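Local coordinates for protein immunoreactive 84kD antigen PG93 (Porphyromonas gingivalis, PDB 5M11) that serves as an essential bacterial surface component of the type-IX secretion system of an oral bacterium and binds zinc and calcium ions, at residues A[160-172]-A[183-196]. Sequence-based numbering, arbitrary orientation.
Sequences RLLMLKEGQLFIG and AWTALSLNLPMGSV
In this four-stranded antiparallel blade of the N-terminal beta-propeller, the outermost strand 185-187 pairs with strand 168-172. Ile-171 N hydrogen-bonds to Thr-185 O (2.9 Å), and Thr-185 N returns a bond to Ile-171 O (2.8 Å). Leu-187 N adds a nearly straight one to Leu-169 O (2.7 Å). Trp-184 lays its broad indole across the hairpin. Its first torsion places CG anti to Trp-184's own carbonyl carbon (chi1 -62°), and CE3 meets Gly-172 N at 3.5 Å; glycine, lacking a side chain, probably suits this point by letting the ring lie close. The flexible thioether of Met-163 lies over one indole face: CE makes a CH-pi contact 4.2 Å from the centroid of the six-membered ring, and SD a Met-aromatic one (4.4 Å), while Trp-184 NE1 donates a hydrogen bond to Leu-178 O. On the other side of the sheet, Leu-169 and Leu-187 bring branched apolar ends together, and the bent chain of Met-193 reaches Leu-169 CB with CE (3.7 Å). Leu-164 CD2 touches Val-196 CG1, where the chain enters the next blade. There Leu-199 of strand 196-202 packs on Leu-164 and Leu-169, and Phe-208 of strand 205-210 on Leu-169 and Leu-189, joining adjacent blades.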
loop_
_atom_site.group_PDB
_atom_site.type_symbol
_atom_site.label_atom_id
_atom_site.label_comp_id
_atom_site.label_asym_id
_atom_site.label_seq_id
_atom_site.Cartn_x
_atom_site.Cartn_y
_atom_site.Cartn_z
ATOM N N ARG A 160 13.312 -27.933 29.243
ATOM C CA ARG A 160 11.877 -27.862 29.519
ATOM C C ARG A 160 11.243 -26.659 28.828
ATOM O O ARG A 160 11.835 -25.579 28.764
ATOM C CB ARG A 160 11.599 -27.814 31.006
ATOM C CG ARG A 160 11.635 -29.175 31.686
ATOM C CD ARG A 160 12.383 -29.119 33.015
ATOM N NE ARG A 160 12.195 -27.836 33.701
ATOM C CZ ARG A 160 13.017 -27.339 34.615
ATOM N NH1 ARG A 160 14.111 -28.005 34.964
ATOM N NH2 ARG A 160 12.762 -26.167 35.178
ATOM N N LEU A 161 10.055 -26.860 28.292
ATOM C CA LEU A 161 9.334 -25.866 27.544
ATOM C C LEU A 161 7.977 -25.636 28.196
ATOM O O LEU A 161 7.292 -26.583 28.607
ATOM C CB LEU A 161 9.207 -26.417 26.125
ATOM C CG LEU A 161 8.978 -25.466 24.969
ATOM C CD1 LEU A 161 10.178 -24.574 24.762
ATOM C CD2 LEU A 161 8.725 -26.273 23.700
ATOM N N LEU A 162 7.602 -24.377 28.323
ATOM C CA LEU A 162 6.369 -23.963 28.973
ATOM C C LEU A 162 5.402 -23.357 27.955
ATOM O O LEU A 162 5.778 -22.486 27.174
ATOM C CB LEU A 162 6.746 -22.976 30.073
ATOM C CG LEU A 162 5.974 -23.021 31.360
ATOM C CD1 LEU A 162 5.930 -24.427 31.957
ATOM C CD2 LEU A 162 6.587 -22.075 32.333
ATOM N N MET A 163 4.185 -23.843 27.933
ATOM C CA MET A 163 3.195 -23.439 26.938
ATOM C C MET A 163 1.869 -23.078 27.609
ATOM O O MET A 163 1.370 -23.832 28.452
ATOM C CB MET A 163 3.005 -24.591 25.901
ATOM C CG MET A 163 1.727 -24.557 25.061
ATOM S SD MET A 163 1.865 -25.717 23.644
ATOM C CE MET A 163 0.943 -27.042 24.256
ATOM N N LEU A 164 1.308 -21.926 27.229
ATOM C CA LEU A 164 0.020 -21.500 27.740
ATOM C C LEU A 164 -0.992 -21.560 26.598
ATOM O O LEU A 164 -0.857 -20.798 25.641
ATOM C CB LEU A 164 0.137 -20.093 28.344
ATOM C CG LEU A 164 -1.110 -19.424 28.911
ATOM C CD1 LEU A 164 -1.615 -20.114 30.191
ATOM C CD2 LEU A 164 -0.801 -18.003 29.241
ATOM N N LYS A 165 -1.922 -22.535 26.640
ATOM C CA LYS A 165 -2.964 -22.639 25.630
ATOM C C LYS A 165 -4.277 -22.927 26.325
ATOM O O LYS A 165 -4.319 -23.652 27.334
ATOM C CB LYS A 165 -2.662 -23.648 24.501
ATOM C CG LYS A 165 -2.746 -25.135 24.840
ATOM C CD LYS A 165 -2.715 -26.034 23.587
ATOM C CE LYS A 165 -2.809 -27.522 23.895
ATOM N NZ LYS A 165 -4.139 -27.939 24.438
ATOM N N GLU A 166 -5.347 -22.284 25.818
ATOM C CA GLU A 166 -6.707 -22.363 26.322
ATOM C C GLU A 166 -6.746 -22.275 27.879
ATOM O O GLU A 166 -7.395 -23.087 28.527
ATOM C CB GLU A 166 -7.389 -23.646 25.821
ATOM C CG GLU A 166 -7.501 -23.792 24.313
ATOM C CD GLU A 166 -7.758 -25.212 23.835
ATOM O OE1 GLU A 166 -7.290 -26.164 24.503
ATOM O OE2 GLU A 166 -8.377 -25.371 22.757
ATOM N N GLY A 167 -6.053 -21.304 28.463
ATOM C CA GLY A 167 -6.071 -21.096 29.912
ATOM C C GLY A 167 -5.423 -22.170 30.772
ATOM O O GLY A 167 -5.669 -22.243 31.981
ATOM N N GLN A 168 -4.567 -22.987 30.164
ATOM C CA GLN A 168 -3.852 -24.038 30.849
ATOM C C GLN A 168 -2.347 -23.877 30.680
ATOM O O GLN A 168 -1.868 -23.561 29.588
ATOM C CB GLN A 168 -4.287 -25.386 30.293
ATOM C CG GLN A 168 -5.412 -26.036 31.053
ATOM C CD GLN A 168 -5.748 -27.387 30.475
ATOM O OE1 GLN A 168 -5.732 -27.602 29.254
ATOM N NE2 GLN A 168 -6.103 -28.320 31.341
ATOM N N LEU A 169 -1.595 -24.138 31.734
ATOM C CA LEU A 169 -0.157 -24.085 31.583
ATOM C C LEU A 169 0.388 -25.526 31.438
ATOM O O LEU A 169 0.094 -26.382 32.279
ATOM C CB LEU A 169 0.481 -23.336 32.763
ATOM C CG LEU A 169 1.965 -23.042 32.648
ATOM C CD1 LEU A 169 2.251 -22.119 31.482
ATOM C CD2 LEU A 169 2.503 -22.449 33.932
ATOM N N PHE A 170 1.142 -25.802 30.345
ATOM C CA PHE A 170 1.747 -27.121 30.106
ATOM C C PHE A 170 3.258 -27.047 30.166
ATOM O O PHE A 170 3.821 -26.035 29.753
ATOM C CB PHE A 170 1.328 -27.706 28.746
ATOM C CG PHE A 170 -0.154 -27.895 28.583
ATOM C CD1 PHE A 170 -0.786 -29.017 29.094
ATOM C CD2 PHE A 170 -0.927 -26.936 27.930
ATOM C CE1 PHE A 170 -2.163 -29.187 28.946
ATOM C CE2 PHE A 170 -2.302 -27.108 27.779
ATOM C CZ PHE A 170 -2.911 -28.236 28.276
ATOM N N ILE A 171 3.904 -28.105 30.708
ATOM C CA ILE A 171 5.367 -28.261 30.741
ATOM C C ILE A 171 5.729 -29.514 29.938
ATOM O O ILE A 171 5.024 -30.528 30.022
ATOM C CB ILE A 171 5.961 -28.286 32.160
ATOM C CG1 ILE A 171 7.490 -28.181 32.137
ATOM C CG2 ILE A 171 5.477 -29.478 32.983
ATOM C CD1 ILE A 171 8.066 -27.281 33.261
ATOM N N GLY A 172 6.782 -29.429 29.141
ATOM C CA GLY A 172 7.214 -30.567 28.354
ATOM C C GLY A 172 8.689 -30.523 28.085
ATOM O O GLY A 172 9.238 -29.427 27.955
ATOM N N ALA A 183 2.823 -36.145 25.890
ATOM C CA ALA A 183 4.190 -35.790 26.292
ATOM C C ALA A 183 4.251 -34.539 27.180
ATOM O O ALA A 183 5.255 -34.320 27.862
ATOM C CB ALA A 183 5.051 -35.598 25.073
ATOM N N TRP A 184 3.201 -33.710 27.156
ATOM C CA TRP A 184 3.105 -32.508 27.992
ATOM C C TRP A 184 2.387 -32.838 29.301
ATOM O O TRP A 184 1.526 -33.714 29.330
ATOM C CB TRP A 184 2.351 -31.390 27.268
ATOM C CG TRP A 184 2.996 -30.896 26.012
ATOM C CD1 TRP A 184 2.811 -31.380 24.749
ATOM C CD2 TRP A 184 3.782 -29.703 25.872
ATOM N NE1 TRP A 184 3.500 -30.606 23.839
ATOM C CE2 TRP A 184 4.104 -29.571 24.504
ATOM C CE3 TRP A 184 4.295 -28.766 26.782
ATOM C CZ2 TRP A 184 4.919 -28.548 24.027
ATOM C CZ3 TRP A 184 5.093 -27.745 26.306
ATOM C CH2 TRP A 184 5.404 -27.647 24.944
ATOM N N THR A 185 2.727 -32.105 30.370
ATOM C CA THR A 185 2.134 -32.218 31.706
ATOM C C THR A 185 1.425 -30.918 32.053
ATOM O O THR A 185 2.082 -29.860 32.108
ATOM C CB THR A 185 3.224 -32.523 32.760
ATOM O OG1 THR A 185 4.154 -33.486 32.255
ATOM C CG2 THR A 185 2.643 -32.959 34.113
ATOM N N ALA A 186 0.102 -30.990 32.296
ATOM C CA ALA A 186 -0.690 -29.825 32.692
ATOM C C ALA A 186 -0.350 -29.434 34.141
ATOM O O ALA A 186 -0.314 -30.293 35.017
ATOM C CB ALA A 186 -2.172 -30.117 32.534
ATOM N N LEU A 187 -0.040 -28.153 34.377
ATOM C CA LEU A 187 0.371 -27.605 35.682
ATOM C C LEU A 187 -0.743 -26.855 36.432
ATOM O O LEU A 187 -1.244 -25.831 35.942
ATOM C CB LEU A 187 1.545 -26.634 35.482
ATOM C CG LEU A 187 2.875 -27.209 35.074
ATOM C CD1 LEU A 187 3.870 -26.077 34.778
ATOM C CD2 LEU A 187 3.414 -28.158 36.147
ATOM N N SER A 188 -1.076 -27.330 37.648
ATOM C CA SER A 188 -2.060 -26.685 38.523
ATOM C C SER A 188 -1.351 -25.695 39.436
ATOM O O SER A 188 -0.628 -26.103 40.348
ATOM C CB SER A 188 -2.833 -27.714 39.336
ATOM O OG SER A 188 -3.989 -28.108 38.616
ATOM N N LEU A 189 -1.494 -24.397 39.144
ATOM C CA LEU A 189 -0.828 -23.331 39.899
ATOM C C LEU A 189 -1.840 -22.466 40.647
ATOM O O LEU A 189 -2.941 -22.211 40.157
ATOM C CB LEU A 189 0.024 -22.464 38.944
ATOM C CG LEU A 189 1.523 -22.738 38.845
ATOM C CD1 LEU A 189 1.867 -24.243 38.806
ATOM C CD2 LEU A 189 2.116 -22.049 37.658
ATOM N N ASN A 190 -1.456 -22.012 41.838
ATOM C CA ASN A 190 -2.320 -21.170 42.646
ATOM C C ASN A 190 -2.344 -19.735 42.071
ATOM O O ASN A 190 -1.647 -18.842 42.566
ATOM C CB ASN A 190 -1.900 -21.196 44.127
ATOM C CG ASN A 190 -2.787 -20.370 45.044
ATOM O OD1 ASN A 190 -4.014 -20.565 45.116
ATOM N ND2 ASN A 190 -2.181 -19.424 45.764
ATOM N N LEU A 191 -3.128 -19.549 40.987
ATOM C CA LEU A 191 -3.430 -18.280 40.320
ATOM C C LEU A 191 -4.481 -18.527 39.238
ATOM O O LEU A 191 -4.545 -19.653 38.742
ATOM C CB LEU A 191 -2.195 -17.505 39.771
ATOM C CG LEU A 191 -1.268 -18.122 38.737
ATOM C CD1 LEU A 191 -1.876 -18.110 37.375
ATOM C CD2 LEU A 191 -0.026 -17.290 38.589
ATOM N N PRO A 192 -5.327 -17.532 38.853
ATOM C CA PRO A 192 -6.312 -17.798 37.778
ATOM C C PRO A 192 -5.614 -17.876 36.406
ATOM O O PRO A 192 -5.454 -16.865 35.719
ATOM C CB PRO A 192 -7.284 -16.622 37.892
ATOM C CG PRO A 192 -6.451 -15.508 38.473
ATOM C CD PRO A 192 -5.428 -16.140 39.357
ATOM N N MET A 193 -5.187 -19.092 36.014
ATOM C CA MET A 193 -4.454 -19.356 34.769
ATOM C C MET A 193 -5.250 -18.944 33.519
ATOM O O MET A 193 -4.632 -18.583 32.510
ATOM C CB MET A 193 -4.020 -20.826 34.685
ATOM C CG MET A 193 -2.847 -21.073 33.746
ATOM S SD MET A 193 -1.294 -20.187 34.133
ATOM C CE MET A 193 -0.738 -21.136 35.511
ATOM N N GLY A 194 -6.585 -18.945 33.612
ATOM C CA GLY A 194 -7.463 -18.527 32.521
ATOM C C GLY A 194 -7.438 -17.028 32.240
ATOM O O GLY A 194 -7.880 -16.583 31.172
ATOM N N SER A 195 -6.904 -16.241 33.205
ATOM C CA SER A 195 -6.778 -14.789 33.114
ATOM C C SER A 195 -5.372 -14.362 32.677
ATOM O O SER A 195 -5.161 -13.166 32.455
ATOM C CB SER A 195 -7.110 -14.143 34.455
ATOM O OG SER A 195 -8.423 -14.483 34.864
ATOM N N VAL A 196 -4.411 -15.320 32.557
ATOM C CA VAL A 196 -3.020 -15.010 32.211
ATOM C C VAL A 196 -2.959 -14.633 30.736
ATOM O O VAL A 196 -3.351 -15.440 29.891
ATOM C CB VAL A 196 -2.002 -16.134 32.564
ATOM C CG1 VAL A 196 -0.583 -15.746 32.150
ATOM C CG2 VAL A 196 -2.047 -16.508 34.044
#